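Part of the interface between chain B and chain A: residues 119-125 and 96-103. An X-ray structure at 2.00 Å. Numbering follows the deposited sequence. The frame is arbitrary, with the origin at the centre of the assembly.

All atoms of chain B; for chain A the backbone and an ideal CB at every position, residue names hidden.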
# COMPACT_ATOMS: atom_id res chain seq x y z
N GLY B 119 -21.39 -4.75 2.94
CA GLY B 119 -21.10 -4.88 4.35
C GLY B 119 -20.08 -3.88 4.82
O GLY B 119 -19.90 -2.84 4.20
N PHE B 120 -19.44 -4.18 5.94
CA PHE B 120 -18.42 -3.31 6.53
C PHE B 120 -17.41 -2.88 5.48
O PHE B 120 -17.18 -1.68 5.28
CB PHE B 120 -17.66 -3.93 7.65
CG PHE B 120 -16.78 -3.01 8.48
CD1 PHE B 120 -17.34 -1.93 9.18
CD2 PHE B 120 -15.39 -3.19 8.51
CE1 PHE B 120 -16.52 -1.03 9.89
CE2 PHE B 120 -14.57 -2.31 9.21
CZ PHE B 120 -15.14 -1.22 9.90
N TYR B 121 -16.76 -3.85 4.85
CA TYR B 121 -15.76 -3.60 3.83
C TYR B 121 -16.43 -3.46 2.47
O TYR B 121 -17.37 -4.18 2.16
CB TYR B 121 -14.71 -4.71 3.80
CG TYR B 121 -13.96 -4.90 5.11
CD1 TYR B 121 -14.38 -5.86 6.04
CD2 TYR B 121 -12.84 -4.13 5.42
CE1 TYR B 121 -13.70 -6.05 7.24
CE2 TYR B 121 -12.15 -4.32 6.62
CZ TYR B 121 -12.58 -5.27 7.53
OH TYR B 121 -11.90 -5.49 8.71
N ARG B 122 -15.94 -2.53 1.66
CA ARG B 122 -16.50 -2.28 0.34
C ARG B 122 -15.40 -2.13 -0.69
O ARG B 122 -14.37 -1.48 -0.43
CB ARG B 122 -17.32 -0.98 0.33
CG ARG B 122 -18.48 -0.92 1.32
CD ARG B 122 -19.29 0.36 1.12
NE ARG B 122 -20.41 0.47 2.06
CZ ARG B 122 -21.41 -0.40 2.16
NH1 ARG B 122 -22.38 -0.19 3.04
NH2 ARG B 122 -21.44 -1.48 1.39
N PRO B 123 -15.55 -2.77 -1.86
CA PRO B 123 -14.52 -2.64 -2.88
C PRO B 123 -14.39 -1.20 -3.40
O PRO B 123 -15.37 -0.47 -3.52
CB PRO B 123 -14.98 -3.62 -3.96
CG PRO B 123 -16.46 -3.72 -3.74
CD PRO B 123 -16.56 -3.77 -2.26
N VAL B 124 -13.15 -0.75 -3.56
CA VAL B 124 -12.85 0.59 -4.07
C VAL B 124 -12.90 0.50 -5.60
O VAL B 124 -13.33 1.43 -6.28
CB VAL B 124 -11.44 1.07 -3.60
CG1 VAL B 124 -11.08 2.38 -4.25
CG2 VAL B 124 -11.42 1.22 -2.08
N GLY B 125 -12.44 -0.64 -6.11
CA GLY B 125 -12.42 -0.90 -7.54
C GLY B 125 -13.67 -1.64 -7.99
O GLY B 125 -14.64 -1.74 -7.24
N UNK A 96 -6.51 3.06 5.04
CA UNK A 96 -7.63 2.23 5.48
C UNK A 96 -8.86 2.62 4.67
O UNK A 96 -9.11 3.81 4.45
CB UNK A 96 -7.89 2.39 6.98
N UNK A 97 -9.59 1.63 4.15
CA UNK A 97 -10.78 1.94 3.36
C UNK A 97 -12.02 2.12 4.21
O UNK A 97 -12.24 1.40 5.18
CB UNK A 97 -11.03 0.84 2.33
N UNK A 98 -12.80 3.13 3.84
CA UNK A 98 -14.06 3.47 4.47
C UNK A 98 -14.94 3.95 3.32
O UNK A 98 -14.54 4.78 2.51
CB UNK A 98 -13.90 4.52 5.57
N UNK A 99 -16.13 3.36 3.21
CA UNK A 99 -17.04 3.75 2.16
C UNK A 99 -16.58 3.48 0.74
O UNK A 99 -17.06 4.11 -0.20
CB UNK A 99 -17.34 5.24 2.30
N UNK A 100 -15.71 2.50 0.55
CA UNK A 100 -15.25 2.19 -0.79
C UNK A 100 -14.22 3.17 -1.33
O UNK A 100 -14.03 3.28 -2.54
CB UNK A 100 -16.45 2.14 -1.74
N UNK A 101 -13.58 3.89 -0.41
CA UNK A 101 -12.54 4.86 -0.75
C UNK A 101 -11.33 4.57 0.15
O UNK A 101 -11.50 4.18 1.30
CB UNK A 101 -13.04 6.30 -0.58
N UNK A 102 -10.12 4.70 -0.37
CA UNK A 102 -8.94 4.47 0.47
C UNK A 102 -8.63 5.77 1.19
O UNK A 102 -8.52 6.82 0.57
CB UNK A 102 -7.74 3.99 -0.35
N UNK A 103 -8.59 5.73 2.51
CA UNK A 103 -8.28 6.93 3.27
C UNK A 103 -6.81 6.95 3.60
O UNK A 103 -6.25 5.92 3.98
CB UNK A 103 -9.12 7.01 4.55

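Chain A runs out along one strand, 96-98, turns, and returns along 101-103; the turn spanning 98 to 101 is type I', and it lies beside the irregular segment of chain B.

Position 96 has nothing of chain B within 5.5 Å of its ideal CB, so the contact sets no preference; it is Arg, with its guanidinium hydrogen-bonded elsewhere.

Position 97 points toward chain B. Its ideal CB lies 4.4 Å from Val B124 CG2 and 4.9 Å from Arg B122 O, and the backbone N of Arg B122 is a donor with no acceptor in the visible stretches. Glu or Gln would suit; the ideal CB is 6.0 Å from Arg B122 N, too far for Asp or Asn to bond well. The residue is Glu. With chi1 at 82° (p), its carboxylate takes a hydrogen bond from Arg B122 N to Glu A97 OE2, 2.7 Å with an angle of 163° at the hydrogen. OE1 turns back to its own chain and accepts from the backbone N of 100 (N to Glu A97 OE1, 3.0 Å), so one carboxylate ties the turn to the interface. A water donates to Phe B120 O (2.6 Å from the water O) and accepts from the backbone N of 99 (that N to the water O, 3.1 Å); its bond to Glu A97 OE2 is weak.

Position 98 points away and admits many side chains; it is Leu, with no contact here.

Position 99 also points away, and its phi/psi of 64/25 favours Gly, although Asn or Asp could be tolerated. It is Gly, whose C lies 4.2 Å from Arg B122 CD.

Position 100 is stricter. At 77/20 a CB would jam against the preceding carbonyl O, and the ideal CB is 3.3 Å from Pro B123 O and 3.8 Å from Arg B122 CB. Gly is the clear choice, and Gly it is. Val B124 CA comes to 3.3 Å from Gly A100 O, a CA-H...O contact with 148° at the hydrogen.

Position 101 points away, leaving polar or long side chains free to extend; it is Arg.

Position 102 points sideways, its ideal CB 4.9 Å from Val B124 CG2. A large apolar or aromatic side chain could cover that methyl. The residue is Tyr, chi1 -74° (m): CG2 of Val B124 sits over one face of the Tyr A102 ring, 3.6 Å from its centroid and 11° off the normal, a CH-pi contact.

Position 103 is out of reach, so chain B gives no guidance; it is Trp.

Chain A 96-103: RELGGRYW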
# COMPACT_ATOMS: atom_id res chain seq x y z
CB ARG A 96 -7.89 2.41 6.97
CG ARG A 96 -8.08 1.09 7.70
CD ARG A 96 -7.47 1.08 9.09
NE ARG A 96 -6.03 1.21 8.95
CZ ARG A 96 -5.14 0.75 9.83
NH1 ARG A 96 -3.85 0.93 9.60
NH2 ARG A 96 -5.53 0.09 10.92
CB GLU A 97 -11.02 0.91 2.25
CG GLU A 97 -11.73 -0.37 2.67
CD GLU A 97 -13.25 -0.36 2.49
OE1 GLU A 97 -13.83 0.61 1.94
OE2 GLU A 97 -13.87 -1.34 2.90
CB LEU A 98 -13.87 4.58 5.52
CG LEU A 98 -14.99 4.79 6.54
CD1 LEU A 98 -14.50 5.60 7.71
CD2 LEU A 98 -16.19 5.46 5.90
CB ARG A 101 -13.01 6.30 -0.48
CG ARG A 101 -14.37 6.69 -1.03
CD ARG A 101 -14.49 6.52 -2.54
NE ARG A 101 -13.49 7.29 -3.27
CZ ARG A 101 -13.79 8.21 -4.19
NH1 ARG A 101 -12.81 8.85 -4.81
NH2 ARG A 101 -15.06 8.49 -4.48
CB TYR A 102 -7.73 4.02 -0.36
CG TYR A 102 -7.80 2.59 -0.87
CD1 TYR A 102 -7.77 2.32 -2.24
CD2 TYR A 102 -7.89 1.51 0.02
CE1 TYR A 102 -7.85 1.02 -2.71
CE2 TYR A 102 -7.98 0.20 -0.46
CZ TYR A 102 -7.96 -0.03 -1.82
OH TYR A 102 -8.07 -1.32 -2.30
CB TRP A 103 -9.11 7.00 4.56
CG TRP A 103 -10.49 7.52 4.36
CD1 TRP A 103 -11.41 7.09 3.44
CD2 TRP A 103 -11.13 8.57 5.10
NE1 TRP A 103 -12.58 7.80 3.57
CE2 TRP A 103 -12.43 8.71 4.58
CE3 TRP A 103 -10.72 9.39 6.16
CZ2 TRP A 103 -13.34 9.64 5.09
CZ3 TRP A 103 -11.63 10.32 6.67
CH2 TRP A 103 -12.92 10.43 6.13
O HOH W 1 -16.27 0.42 4.01
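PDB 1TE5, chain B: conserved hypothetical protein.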